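Local coordinates for protein beta-fructofuranosidase, insoluble isoenzyme CWINV1 (Arabidopsis thaliana, PDB 2OXB) that hydrolyses terminal beta-D-fructofuranoside units of sucrose and 1-kestose, and to a lower extent of neokestose and levan, in the plant cell wall, at residues N348-S353 with S520-N525; V369-K374 with L524-W529; M398-K403 with F512-G517; M412-K417 with V499-A504; T423-R428 with L473-L478. The protein carries 1 engineered substitution. All blocks are in the same frame, centred on the assembly; numbering follows the deposited sequence.

Contact 1 of 5, residues N348-S353 with S520-N525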
# COMPACT_ATOMS: atom_id res chain seq x y z
N ASN A 348 -6.74 18.78 25.51
CA ASN A 348 -5.91 19.55 26.41
C ASN A 348 -5.41 18.77 27.62
O ASN A 348 -5.76 19.11 28.76
CB ASN A 348 -6.66 20.79 26.86
CG ASN A 348 -7.13 21.63 25.70
OD1 ASN A 348 -8.31 21.94 25.58
ND2 ASN A 348 -6.20 21.99 24.83
N LYS A 349 -4.62 17.72 27.38
CA LYS A 349 -4.04 16.90 28.46
C LYS A 349 -2.52 16.89 28.36
O LYS A 349 -1.95 16.61 27.30
CB LYS A 349 -4.54 15.44 28.42
CG LYS A 349 -5.96 15.17 28.97
CD LYS A 349 -6.12 15.41 30.48
CE LYS A 349 -5.31 14.46 31.36
NZ LYS A 349 -3.87 14.82 31.43
N VAL A 350 -1.87 17.20 29.47
CA VAL A 350 -0.42 17.26 29.50
C VAL A 350 0.20 15.87 29.59
O VAL A 350 -0.36 14.95 30.17
CB VAL A 350 0.02 18.09 30.68
CG1 VAL A 350 -0.38 19.53 30.44
CG2 VAL A 350 -0.67 17.58 31.95
N LEU A 351 1.38 15.75 28.97
CA LEU A 351 2.13 14.50 28.95
C LEU A 351 3.49 14.76 29.57
O LEU A 351 4.46 14.98 28.86
CB LEU A 351 2.29 14.00 27.51
CG LEU A 351 1.26 12.97 27.04
CD1 LEU A 351 1.26 12.87 25.54
CD2 LEU A 351 1.59 11.63 27.67
N LYS A 352 3.54 14.74 30.89
CA LYS A 352 4.77 14.98 31.63
C LYS A 352 5.88 14.03 31.19
O LYS A 352 5.61 12.96 30.67
CB LYS A 352 4.52 14.82 33.13
CG LYS A 352 3.69 15.95 33.73
CD LYS A 352 2.60 15.45 34.67
CE LYS A 352 1.35 14.94 33.91
NZ LYS A 352 1.59 13.72 33.06
N SER A 353 7.12 14.43 31.40
CA SER A 353 8.24 13.59 31.01
C SER A 353 8.02 12.12 31.39
O SER A 353 7.95 11.78 32.57
CB SER A 353 9.54 14.11 31.63
OG SER A 353 10.67 13.38 31.15
N SER A 520 8.24 17.65 28.02
CA SER A 520 6.84 17.22 28.03
C SER A 520 6.06 17.87 26.88
O SER A 520 6.16 19.07 26.65
CB SER A 520 6.20 17.61 29.36
OG SER A 520 6.85 17.00 30.47
N VAL A 521 5.28 17.07 26.16
CA VAL A 521 4.48 17.61 25.06
C VAL A 521 3.01 17.63 25.45
O VAL A 521 2.63 16.99 26.43
CB VAL A 521 4.64 16.77 23.77
CG1 VAL A 521 6.02 16.98 23.18
CG2 VAL A 521 4.42 15.30 24.09
N ASP A 522 2.18 18.35 24.69
CA ASP A 522 0.74 18.45 24.99
C ASP A 522 -0.18 17.77 23.97
O ASP A 522 0.13 17.70 22.77
CB ASP A 522 0.33 19.92 25.14
CG ASP A 522 0.67 20.49 26.52
OD1 ASP A 522 0.30 19.87 27.54
OD2 ASP A 522 1.29 21.57 26.58
N VAL A 523 -1.31 17.27 24.45
CA VAL A 523 -2.30 16.62 23.60
C VAL A 523 -3.38 17.66 23.32
O VAL A 523 -4.22 17.93 24.17
CB VAL A 523 -2.93 15.38 24.31
CG1 VAL A 523 -3.81 14.61 23.34
CG2 VAL A 523 -1.83 14.47 24.84
N LEU A 524 -3.32 18.26 22.15
CA LEU A 524 -4.28 19.29 21.78
C LEU A 524 -5.67 18.68 21.64
O LEU A 524 -6.68 19.33 21.88
CB LEU A 524 -3.87 19.92 20.46
CG LEU A 524 -4.63 21.18 20.07
CD1 LEU A 524 -4.16 22.34 20.92
CD2 LEU A 524 -4.39 21.46 18.60
N ASN A 525 -5.69 17.41 21.26
CA ASN A 525 -6.93 16.68 21.05
C ASN A 525 -6.60 15.23 20.72
O ASN A 525 -5.48 14.91 20.32
CB ASN A 525 -7.69 17.32 19.89
CG ASN A 525 -9.10 16.80 19.77
OD1 ASN A 525 -9.81 17.14 18.83
ND2 ASN A 525 -9.52 15.99 20.74
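The carboxylate of Asp522 turns one oxygen to Val350, with OD1 3.0 Å from CG1 of that valine, the two side chains lying side by side and pointing the same way. OD2 makes long, weak ion pairs with Lys374 and Arg376. The amide of Asn348 stands farther off, ND2 lying 4.0 Å from the carbonyl O of Leu524. Behind these polar groups the backbones run antiparallel. Lys349 N donates to Val523 O (3.2 Å), Val523 N returns a bond to Lys349 O (3.0 Å), and Leu351 N reaches Val521 O at 3.1 Å. Asn348 and Lys349 both face Val523, a G1 beta bulge, and Asn348 has the left-handed backbone conformation (phi 47°) expected at its first position. Leu351 and Val523 meet on the other face of the sheet, CD1 to CG2 at 3.5 Å, and CB of Leu351 lies 4.2 Å from CG2 of Val521. Beyond the pairing, Leu351 O accepts a hydrogen bond from Asn515 ND2, and Ser353 OG donates one to Gly517 O. Leu351, Val521 and Val523 are thus buried as apolar packing, whereas Val350 is exposed and Asp522 partly so, consistent with an outermost strand whose backbone bonds carry the union.

Contact 2 of 5, residues V369-K374 with L524-W529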
# COMPACT_ATOMS: atom_id res chain seq x y z
N VAL A 369 -7.77 5.41 15.77
CA VAL A 369 -7.13 6.36 16.67
C VAL A 369 -6.76 7.61 15.90
O VAL A 369 -6.59 7.56 14.69
CB VAL A 369 -5.85 5.80 17.31
CG1 VAL A 369 -5.43 6.68 18.49
CG2 VAL A 369 -6.06 4.36 17.73
N GLU A 370 -6.62 8.73 16.60
CA GLU A 370 -6.27 9.97 15.93
C GLU A 370 -5.87 11.02 16.98
O GLU A 370 -6.66 11.37 17.85
CB GLU A 370 -7.46 10.43 15.07
CG GLU A 370 -7.12 11.51 14.06
CD GLU A 370 -8.24 11.75 13.05
OE1 GLU A 370 -8.75 10.75 12.50
OE2 GLU A 370 -8.60 12.92 12.80
N VAL A 371 -4.63 11.49 16.90
CA VAL A 371 -4.10 12.47 17.86
C VAL A 371 -3.54 13.70 17.16
O VAL A 371 -3.19 13.66 15.97
CB VAL A 371 -2.95 11.86 18.72
CG1 VAL A 371 -2.74 12.68 19.98
CG2 VAL A 371 -3.24 10.41 19.06
N LEU A 372 -3.45 14.79 17.90
CA LEU A 372 -2.89 16.03 17.38
C LEU A 372 -1.96 16.54 18.47
O LEU A 372 -2.39 17.21 19.40
CB LEU A 372 -4.02 17.04 17.09
CG LEU A 372 -4.24 17.44 15.62
CD1 LEU A 372 -4.66 16.25 14.78
CD2 LEU A 372 -5.32 18.53 15.55
N PHE A 373 -0.68 16.20 18.35
CA PHE A 373 0.31 16.61 19.34
C PHE A 373 0.78 18.04 19.12
O PHE A 373 0.93 18.49 17.98
CB PHE A 373 1.52 15.67 19.30
CG PHE A 373 1.22 14.26 19.71
CD1 PHE A 373 0.99 13.94 21.04
CD2 PHE A 373 1.24 13.23 18.77
CE1 PHE A 373 0.77 12.61 21.43
CE2 PHE A 373 1.03 11.90 19.14
CZ PHE A 373 0.80 11.60 20.47
N LYS A 374 1.03 18.74 20.23
CA LYS A 374 1.49 20.12 20.20
C LYS A 374 2.83 20.18 20.91
O LYS A 374 2.95 19.74 22.05
CB LYS A 374 0.48 21.03 20.90
CG LYS A 374 1.01 22.40 21.33
CD LYS A 374 -0.07 23.19 22.10
CE LYS A 374 0.52 24.42 22.82
NZ LYS A 374 1.49 24.05 23.90
N LEU A 524 -3.32 18.26 22.15
CA LEU A 524 -4.28 19.29 21.78
C LEU A 524 -5.67 18.68 21.64
O LEU A 524 -6.68 19.33 21.88
CB LEU A 524 -3.87 19.92 20.46
CG LEU A 524 -4.63 21.18 20.07
CD1 LEU A 524 -4.16 22.34 20.92
CD2 LEU A 524 -4.39 21.46 18.60
N ASN A 525 -5.69 17.41 21.26
CA ASN A 525 -6.93 16.68 21.05
C ASN A 525 -6.60 15.23 20.72
O ASN A 525 -5.48 14.91 20.32
CB ASN A 525 -7.69 17.32 19.89
CG ASN A 525 -9.10 16.80 19.77
OD1 ASN A 525 -9.81 17.14 18.83
ND2 ASN A 525 -9.52 15.99 20.74
N LEU A 526 -7.58 14.34 20.89
CA LEU A 526 -7.41 12.91 20.59
C LEU A 526 -8.76 12.21 20.57
O LEU A 526 -9.50 12.24 21.56
CB LEU A 526 -6.46 12.24 21.61
CG LEU A 526 -6.43 10.71 21.79
CD1 LEU A 526 -6.26 10.02 20.46
CD2 LEU A 526 -5.29 10.33 22.73
N ASN A 527 -9.08 11.59 19.44
CA ASN A 527 -10.34 10.88 19.30
C ASN A 527 -10.13 9.42 18.91
O ASN A 527 -9.48 9.10 17.91
CB ASN A 527 -11.25 11.57 18.27
CG ASN A 527 -11.76 12.93 18.73
OD1 ASN A 527 -12.70 13.49 18.16
ND2 ASN A 527 -11.12 13.48 19.76
N ALA A 528 -10.67 8.54 19.74
CA ALA A 528 -10.59 7.11 19.53
C ALA A 528 -12.03 6.65 19.26
O ALA A 528 -12.93 6.89 20.07
CB ALA A 528 -10.04 6.44 20.78
N TRP A 529 -12.24 6.00 18.13
CA TRP A 529 -13.56 5.52 17.81
C TRP A 529 -13.55 4.00 17.70
O TRP A 529 -12.73 3.44 16.97
CB TRP A 529 -14.04 6.10 16.47
CG TRP A 529 -14.11 7.57 16.45
CD1 TRP A 529 -14.99 8.36 17.12
CD2 TRP A 529 -13.27 8.45 15.70
NE1 TRP A 529 -14.74 9.68 16.85
CE2 TRP A 529 -13.69 9.77 15.98
CE3 TRP A 529 -12.19 8.26 14.84
CZ2 TRP A 529 -13.07 10.89 15.41
CZ3 TRP A 529 -11.58 9.37 14.27
CH2 TRP A 529 -12.02 10.67 14.56
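Leu524, Glu370 and Leu372 give up the most surface here. Leu524 N donates to the carbonyl O of Leu372 (3.1 Å), and the two leucine side chains come together at their CD2 methyls, 4.3 Å apart. Next along, Leu372 N bonds to Asn525 O at 3.2 Å. Glu370 works through both of its ends. Its carbonyl O accepts Asn527 N at 2.9 Å with an N-H...O angle of 153°, and takes a CA-H...O contact from Leu526. With CG anti to the backbone N (chi1 -166°) and the chain extended beyond it, the carboxylate is carried to Trp529, where OE1 lies at the ring edge, 3.6 Å from CZ3; carboxylate and ring planes stand 82° apart. CB of Asn527 sits over one face of that indole, toward its rim, and Arg339 makes a cation-pi contact with the ring. On the buried face, CD1 of Leu526 packs on CG2 of Val371 (3.4 Å) and on CG1 of Val369 (4.0 Å). The two antiparallel strands are inner members of a six-stranded sheet: 521-530 has 344-351 at its other edge, and 367-374 has 473-480. Leu411, of strand 406-415 in the facing sheet, covers Val369 and Val371.

Contact 3 of 5, residues M398-K403 with F512-G517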
# COMPACT_ATOMS: atom_id res chain seq x y z
N MET A 398 17.54 3.23 18.11
CA MET A 398 17.04 3.92 19.29
C MET A 398 15.63 3.41 19.58
O MET A 398 14.65 3.90 19.01
CB MET A 398 17.02 5.44 19.08
CG MET A 398 18.39 6.08 19.20
SD MET A 398 18.36 7.85 18.92
CE MET A 398 18.91 8.47 20.49
N ASN A 399 15.54 2.41 20.43
CA ASN A 399 14.25 1.86 20.79
C ASN A 399 13.41 2.91 21.51
O ASN A 399 13.77 4.10 21.55
CB ASN A 399 14.39 0.58 21.64
CG ASN A 399 15.44 0.69 22.73
OD1 ASN A 399 16.62 0.94 22.46
ND2 ASN A 399 15.02 0.49 23.97
N VAL A 400 12.29 2.47 22.06
CA VAL A 400 11.33 3.33 22.76
C VAL A 400 11.87 3.96 24.06
O VAL A 400 11.69 5.15 24.29
CB VAL A 400 10.06 2.50 23.06
CG1 VAL A 400 8.94 3.40 23.58
CG2 VAL A 400 9.63 1.76 21.79
N SER A 401 12.52 3.15 24.89
CA SER A 401 13.07 3.60 26.17
C SER A 401 14.27 4.53 26.11
O SER A 401 14.83 4.88 27.14
CB SER A 401 13.42 2.40 27.05
OG SER A 401 12.25 1.80 27.58
N VAL A 402 14.68 4.92 24.90
CA VAL A 402 15.81 5.84 24.75
C VAL A 402 15.25 7.24 24.56
O VAL A 402 14.64 7.54 23.54
CB VAL A 402 16.70 5.48 23.54
CG1 VAL A 402 17.81 6.52 23.40
CG2 VAL A 402 17.30 4.09 23.71
N LYS A 403 15.49 8.09 25.56
CA LYS A 403 15.01 9.47 25.59
C LYS A 403 15.60 10.43 24.55
O LYS A 403 16.69 10.21 24.03
CB LYS A 403 15.23 10.09 26.98
CG LYS A 403 14.38 9.53 28.11
CD LYS A 403 14.48 10.39 29.37
CE LYS A 403 13.69 9.80 30.53
NZ LYS A 403 13.84 10.61 31.77
N PHE A 512 -2.92 3.47 24.63
CA PHE A 512 -2.10 4.32 25.47
C PHE A 512 -1.47 5.48 24.73
O PHE A 512 -0.90 5.31 23.66
CB PHE A 512 -0.98 3.50 26.11
CG PHE A 512 -1.40 2.72 27.32
CD1 PHE A 512 -1.54 3.36 28.56
CD2 PHE A 512 -1.70 1.35 27.23
CE1 PHE A 512 -1.95 2.65 29.68
CE2 PHE A 512 -2.11 0.64 28.34
CZ PHE A 512 -2.24 1.29 29.58
N ALA A 513 -1.58 6.66 25.32
CA ALA A 513 -0.97 7.83 24.72
C ALA A 513 0.22 8.10 25.60
O ALA A 513 0.06 8.42 26.77
CB ALA A 513 -1.93 8.99 24.74
N PHE A 514 1.42 7.96 25.05
CA PHE A 514 2.62 8.19 25.85
C PHE A 514 3.59 9.28 25.36
O PHE A 514 3.39 9.92 24.33
CB PHE A 514 3.38 6.88 26.07
CG PHE A 514 3.97 6.29 24.81
CD1 PHE A 514 4.88 5.24 24.88
CD2 PHE A 514 3.64 6.81 23.56
CE1 PHE A 514 5.45 4.71 23.72
CE2 PHE A 514 4.21 6.29 22.40
CZ PHE A 514 5.11 5.24 22.48
N ASN A 515 4.65 9.46 26.15
CA ASN A 515 5.70 10.43 25.90
C ASN A 515 6.74 10.14 26.98
O ASN A 515 6.66 10.66 28.08
CB ASN A 515 5.16 11.86 26.06
CG ASN A 515 6.27 12.90 26.21
OD1 ASN A 515 7.25 12.91 25.45
ND2 ASN A 515 6.11 13.78 27.19
N TYR A 516 7.68 9.26 26.65
CA TYR A 516 8.72 8.89 27.60
C TYR A 516 9.97 9.74 27.40
O TYR A 516 11.02 9.45 27.99
CB TYR A 516 9.06 7.40 27.43
CG TYR A 516 8.03 6.46 28.02
CD1 TYR A 516 7.77 5.22 27.42
CD2 TYR A 516 7.32 6.80 29.16
CE1 TYR A 516 6.81 4.35 27.95
CE2 TYR A 516 6.36 5.94 29.70
CZ TYR A 516 6.11 4.72 29.09
OH TYR A 516 5.14 3.89 29.61
N GLY A 517 9.85 10.79 26.59
CA GLY A 517 10.99 11.66 26.33
C GLY A 517 11.26 12.68 27.42
O GLY A 517 10.58 12.72 28.45
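Phe514 is the first residue of 512-517 to reach the loop 398-403. Its CG lies between the backbone N and the carbonyl carbon (chi1 66°), and the ring crosses the side chain of Val400 at about a right angle, CE1 standing 3.7 Å from the valine CG1. Tyr516 follows where the strand has given way to loop. The same CG1 of Val400 comes to the edge of the tyrosine ring, near its plane, 4.4 Å from CD1, so one methyl is shared by two aromatic side chains. The carbonyl O of Tyr516 faces the aliphatic part of Lys403, whose CG is 3.4 Å away and CE 3.7 Å; this lysine chain is extended beyond CG. Gly517 closes the approach, its CA 4.4 Å from Lys403 CG. No hydrogen bond links the two segments, and the contact rests on van der Waals packing. Val400 owes its place to a type I turn, Asn399 to Val402, that follows helix 391-397. It also packs on Ser424 and Tyr426 of strand 423-431, while strand 510-515 runs between strands 355-359 and 406-415. The loop thereby lies over the face of this sheet turned away from strand 473-480, with Arg356 and Met412 beside Phe514.

Contact 4 of 5, residues M412-K417 with V499-A504; sequences MVLASK and VYPKLA
The connection that carries the chain from strand 493-498 to strand 510-515 packs here, through Val499, Pro501, Leu503 and Ala504, against Leu414 and its successors at the corner where strand 406-415 turns. Leu414 has a left-handed backbone conformation, and its side chain points into the loop. The Leu414 and Val499 side chains slide past each other in opposite directions, CD2 of Leu414 lying 3.5 Å from CG1 of Val499; the same CD2 is 4.0 Å from CG of Pro501, the two side chains crossing obliquely. Nearer the backbone, CB of Leu414 meets CB of Ala504 at 4.1 Å. In the C-terminal beta-sandwich of this glycoside hydrolase family 32 enzyme, strands 493-498 and 510-515 belong to different sheets, so segment 499-504 lies on a crossover from one to the other, and Leu414 also touches Ile479 of strand 473-480, in the same sheet as 493-498. Farther along, OG of Ser416, anti to the backbone N, faces the aliphatic Leu503. Lys417 crosses Leu503 at about a right angle; a bend at chi2 (-68°) sets CD 3.8 Å from the leucine CD2, a further bend at chi3 (-72°) turns CE, and NZ makes a weak hydrogen bond, 3.4 Å long, to Leu503 O. That carbonyl also bonds to Ser508 OG, while Glu421, in the loop before strand 423-431, accepts Leu503 N and Ala504 N at OE1, fixing the loop backbone beside the leucine. Pro501 O is hydrogen-bonded to Tyr4 OH, and Tyr500 OH to Glu296 OE2.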
# COMPACT_ATOMS: atom_id res chain seq x y z
N MET A 412 0.40 3.74 21.79
CA MET A 412 0.65 2.36 22.16
C MET A 412 -0.69 1.66 21.95
O MET A 412 -1.67 1.93 22.66
CB MET A 412 1.09 2.22 23.61
CG MET A 412 2.31 3.03 23.97
SD MET A 412 3.20 2.35 25.38
CE MET A 412 2.59 3.35 26.68
N VAL A 413 -0.74 0.80 20.94
CA VAL A 413 -1.96 0.08 20.60
C VAL A 413 -1.83 -1.37 21.00
O VAL A 413 -0.73 -1.85 21.27
CB VAL A 413 -2.25 0.14 19.09
CG1 VAL A 413 -2.46 1.60 18.66
CG2 VAL A 413 -1.09 -0.48 18.32
N LEU A 414 -2.98 -2.06 21.03
CA LEU A 414 -3.03 -3.46 21.42
C LEU A 414 -2.08 -3.68 22.57
O LEU A 414 -1.45 -4.71 22.68
CB LEU A 414 -2.65 -4.41 20.27
CG LEU A 414 -3.64 -4.68 19.14
CD1 LEU A 414 -3.67 -3.49 18.22
CD2 LEU A 414 -3.24 -5.94 18.36
N ALA A 415 -1.95 -2.67 23.42
CA ALA A 415 -1.07 -2.78 24.57
C ALA A 415 -1.66 -3.79 25.54
O ALA A 415 -2.88 -3.93 25.66
CB ALA A 415 -0.90 -1.42 25.23
N SER A 416 -0.79 -4.51 26.23
CA SER A 416 -1.19 -5.55 27.18
C SER A 416 -1.68 -4.92 28.50
O SER A 416 -1.70 -3.70 28.65
CB SER A 416 -0.00 -6.48 27.43
OG SER A 416 -0.41 -7.73 27.93
N LYS A 417 -2.10 -5.76 29.45
CA LYS A 417 -2.58 -5.25 30.73
C LYS A 417 -1.60 -4.22 31.29
O LYS A 417 -1.88 -3.01 31.30
CB LYS A 417 -2.76 -6.40 31.73
CG LYS A 417 -2.16 -7.72 31.27
CD LYS A 417 -2.88 -8.33 30.07
CE LYS A 417 -4.25 -8.87 30.46
NZ LYS A 417 -4.88 -9.73 29.43
N VAL A 499 1.02 -7.44 14.02
CA VAL A 499 1.27 -7.86 15.39
C VAL A 499 0.44 -9.09 15.76
O VAL A 499 -0.65 -9.32 15.22
CB VAL A 499 1.00 -6.68 16.40
CG1 VAL A 499 -0.43 -6.17 16.27
CG2 VAL A 499 1.27 -7.14 17.83
N TYR A 500 0.97 -9.90 16.67
CA TYR A 500 0.32 -11.13 17.10
C TYR A 500 0.55 -11.32 18.60
O TYR A 500 1.36 -12.16 19.03
CB TYR A 500 0.91 -12.30 16.31
CG TYR A 500 0.85 -12.11 14.81
CD1 TYR A 500 -0.30 -12.42 14.09
CD2 TYR A 500 1.96 -11.61 14.10
CE1 TYR A 500 -0.35 -12.27 12.71
CE2 TYR A 500 1.92 -11.46 12.71
CZ TYR A 500 0.76 -11.79 12.02
OH TYR A 500 0.68 -11.69 10.64
N PRO A 501 -0.14 -10.52 19.42
CA PRO A 501 -0.03 -10.55 20.88
C PRO A 501 -0.81 -11.71 21.50
O PRO A 501 -1.85 -12.12 20.98
CB PRO A 501 -0.61 -9.20 21.29
CG PRO A 501 -1.73 -9.05 20.30
CD PRO A 501 -1.10 -9.48 18.99
N LYS A 502 -0.28 -12.22 22.61
CA LYS A 502 -0.90 -13.33 23.32
C LYS A 502 -1.84 -12.86 24.44
O LYS A 502 -2.77 -13.58 24.81
CB LYS A 502 0.18 -14.27 23.88
CG LYS A 502 0.89 -15.12 22.83
CD LYS A 502 0.02 -16.30 22.36
CE LYS A 502 0.02 -17.45 23.37
NZ LYS A 502 -0.77 -18.66 22.95
N LEU A 503 -1.60 -11.65 24.95
CA LEU A 503 -2.42 -11.06 26.02
C LEU A 503 -3.31 -9.94 25.50
O LEU A 503 -4.39 -9.70 26.02
CB LEU A 503 -1.53 -10.50 27.13
CG LEU A 503 -0.90 -11.50 28.10
CD1 LEU A 503 0.37 -10.91 28.69
CD2 LEU A 503 -1.89 -11.89 29.17
N ALA A 504 -2.84 -9.25 24.46
CA ALA A 504 -3.60 -8.15 23.88
C ALA A 504 -4.55 -8.63 22.77
O ALA A 504 -4.24 -8.50 21.57
CB ALA A 504 -2.65 -7.10 23.34

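Contact 5 of 5, residues T423-R428 with L473-L478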
# COMPACT_ATOMS: atom_id res chain seq x y z
N THR A 423 2.62 -2.13 21.24
CA THR A 423 3.15 -1.62 19.99
C THR A 423 3.24 -0.12 20.17
O THR A 423 2.36 0.48 20.77
CB THR A 423 2.26 -2.01 18.81
OG1 THR A 423 2.50 -3.39 18.49
CG2 THR A 423 2.54 -1.15 17.60
N SER A 424 4.29 0.50 19.66
CA SER A 424 4.45 1.92 19.88
C SER A 424 4.88 2.78 18.71
O SER A 424 6.07 2.90 18.41
CB SER A 424 5.44 2.11 21.03
OG SER A 424 6.52 1.20 20.89
N VAL A 425 3.90 3.37 18.04
CA VAL A 425 4.18 4.27 16.93
C VAL A 425 4.29 5.65 17.58
O VAL A 425 3.44 6.04 18.38
CB VAL A 425 3.04 4.26 15.92
CG1 VAL A 425 3.27 5.31 14.86
CG2 VAL A 425 2.92 2.87 15.30
N TYR A 426 5.34 6.38 17.24
CA TYR A 426 5.52 7.69 17.84
C TYR A 426 6.35 8.61 16.96
O TYR A 426 6.70 8.27 15.84
CB TYR A 426 6.19 7.51 19.20
CG TYR A 426 7.49 6.75 19.12
CD1 TYR A 426 8.63 7.33 18.58
CD2 TYR A 426 7.57 5.44 19.58
CE1 TYR A 426 9.82 6.63 18.49
CE2 TYR A 426 8.77 4.72 19.49
CZ TYR A 426 9.89 5.32 18.95
OH TYR A 426 11.07 4.63 18.85
N PHE A 427 6.65 9.78 17.51
CA PHE A 427 7.42 10.82 16.85
C PHE A 427 8.66 11.20 17.65
O PHE A 427 8.73 10.97 18.86
CB PHE A 427 6.60 12.09 16.69
CG PHE A 427 5.51 11.99 15.67
CD1 PHE A 427 5.83 11.83 14.32
CD2 PHE A 427 4.17 12.07 16.04
CE1 PHE A 427 4.84 11.77 13.35
CE2 PHE A 427 3.16 12.01 15.08
CZ PHE A 427 3.50 11.86 13.73
N ARG A 428 9.64 11.79 16.95
CA ARG A 428 10.89 12.29 17.52
C ARG A 428 11.30 13.49 16.67
O ARG A 428 11.46 13.37 15.46
CB ARG A 428 11.98 11.24 17.45
CG ARG A 428 11.94 10.20 18.52
CD ARG A 428 12.60 8.97 17.98
NE ARG A 428 12.86 7.97 19.00
CZ ARG A 428 13.97 7.92 19.70
NH1 ARG A 428 14.92 8.81 19.50
NH2 ARG A 428 14.13 6.96 20.59
N LEU A 473 1.40 18.12 15.43
CA LEU A 473 1.66 16.94 14.63
C LEU A 473 0.52 15.93 14.73
O LEU A 473 0.12 15.53 15.82
CB LEU A 473 2.97 16.27 15.04
CG LEU A 473 3.72 16.84 16.24
CD1 LEU A 473 4.66 15.78 16.75
CD2 LEU A 473 4.46 18.12 15.87
N SER A 474 0.02 15.53 13.56
CA SER A 474 -1.05 14.56 13.46
C SER A 474 -0.47 13.15 13.42
O SER A 474 0.73 12.97 13.16
CB SER A 474 -1.88 14.79 12.18
OG SER A 474 -2.61 15.99 12.23
N LEU A 475 -1.33 12.17 13.68
CA LEU A 475 -0.97 10.76 13.68
C LEU A 475 -2.26 9.96 13.86
O LEU A 475 -2.93 10.06 14.88
CB LEU A 475 -0.00 10.44 14.82
CG LEU A 475 0.34 8.96 15.02
CD1 LEU A 475 0.93 8.38 13.75
CD2 LEU A 475 1.31 8.82 16.17
N ARG A 476 -2.61 9.18 12.85
CA ARG A 476 -3.81 8.39 12.92
C ARG A 476 -3.42 6.94 13.05
O ARG A 476 -2.32 6.57 12.68
CB ARG A 476 -4.65 8.61 11.67
CG ARG A 476 -5.94 7.87 11.68
CD ARG A 476 -6.78 8.31 10.52
NE ARG A 476 -7.82 7.35 10.22
CZ ARG A 476 -8.58 7.40 9.14
NH1 ARG A 476 -8.41 8.37 8.26
NH2 ARG A 476 -9.49 6.46 8.95
N ALA A 477 -4.31 6.13 13.59
CA ALA A 477 -4.01 4.73 13.76
C ALA A 477 -5.23 3.85 13.56
O ALA A 477 -6.15 3.87 14.36
CB ALA A 477 -3.43 4.50 15.13
N LEU A 478 -5.24 3.08 12.47
CA LEU A 478 -6.34 2.16 12.24
C LEU A 478 -5.96 1.00 13.13
O LEU A 478 -4.81 0.55 13.11
CB LEU A 478 -6.34 1.67 10.81
CG LEU A 478 -6.92 2.52 9.68
CD1 LEU A 478 -8.40 2.78 9.95
CD2 LEU A 478 -6.14 3.81 9.57
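Phe427 has CG anti to the carbonyl carbon and beside the backbone N (chi1 -72°), and Leu475 has CG anti to its own backbone N (chi1 174°); with these settings the two side chains slide past each other in opposite directions between their strands. The phenyl CE2 lies 3.5 Å from CB of Leu475 and CD2 lies 3.8 Å from CD1 of Leu473, both leucines meeting the ring obliquely. Val425, two residues earlier and on the same side of its strand, extends the row: its CG1 is 4.0 Å from CD1 of Leu475, the side chains crossing at a slant. The carbonyl O of Ser474 comes to the edge of the Phe427 ring, near its plane, with CZ the nearest ring atom. The serine hydroxyl lies elsewhere, hydrogen-bonded to Lys490 NZ. The two strands are not neighbours in a sheet. Their axes run nearly antiparallel, at 169°, but 9.0 Å apart, the spacing of two sheets packed face to face. Strand 423-431 lies between 406-415 and 439-446 in one layer, and 473-480 between 367-374 and 483-488 in the other, so Phe427, Leu473 and Leu475 are buried between the layers of the C-terminal beta-sandwich, Val425 being less completely enclosed. With no hydrogen bond across the gap, the layers adhere here by dispersion and by exclusion of water. The Ser474 carbonyl faces the ring edge, which carries the partly positive C-H groups, an orientation that may be mildly favourable electrostatically.

In the fold
All five contacts belong to the C-terminal beta-sandwich, away from the annotated sites. Contacts 1 and 2 are in-sheet pairings on either edge of strand 521-530, rest on backbone hydrogen bonds, and are partly open to solvent. Contact 5 is buried and apolar: it joins the two sheets across the interior, and its strand 473-480 pairs with strand 367-374 of contact 2. Contacts 3 and 4, also largely buried, pack loops on neighbouring strands, 510-515 and 406-415, of the sheet that holds 423-431, and meet where Met412 touches Phe514; contact 3 has no hydrogen bond and contact 4 a weak one. Asn515, bonded to Leu351, and Gly517, bonded to Ser353, tie contact 3 to contact 1.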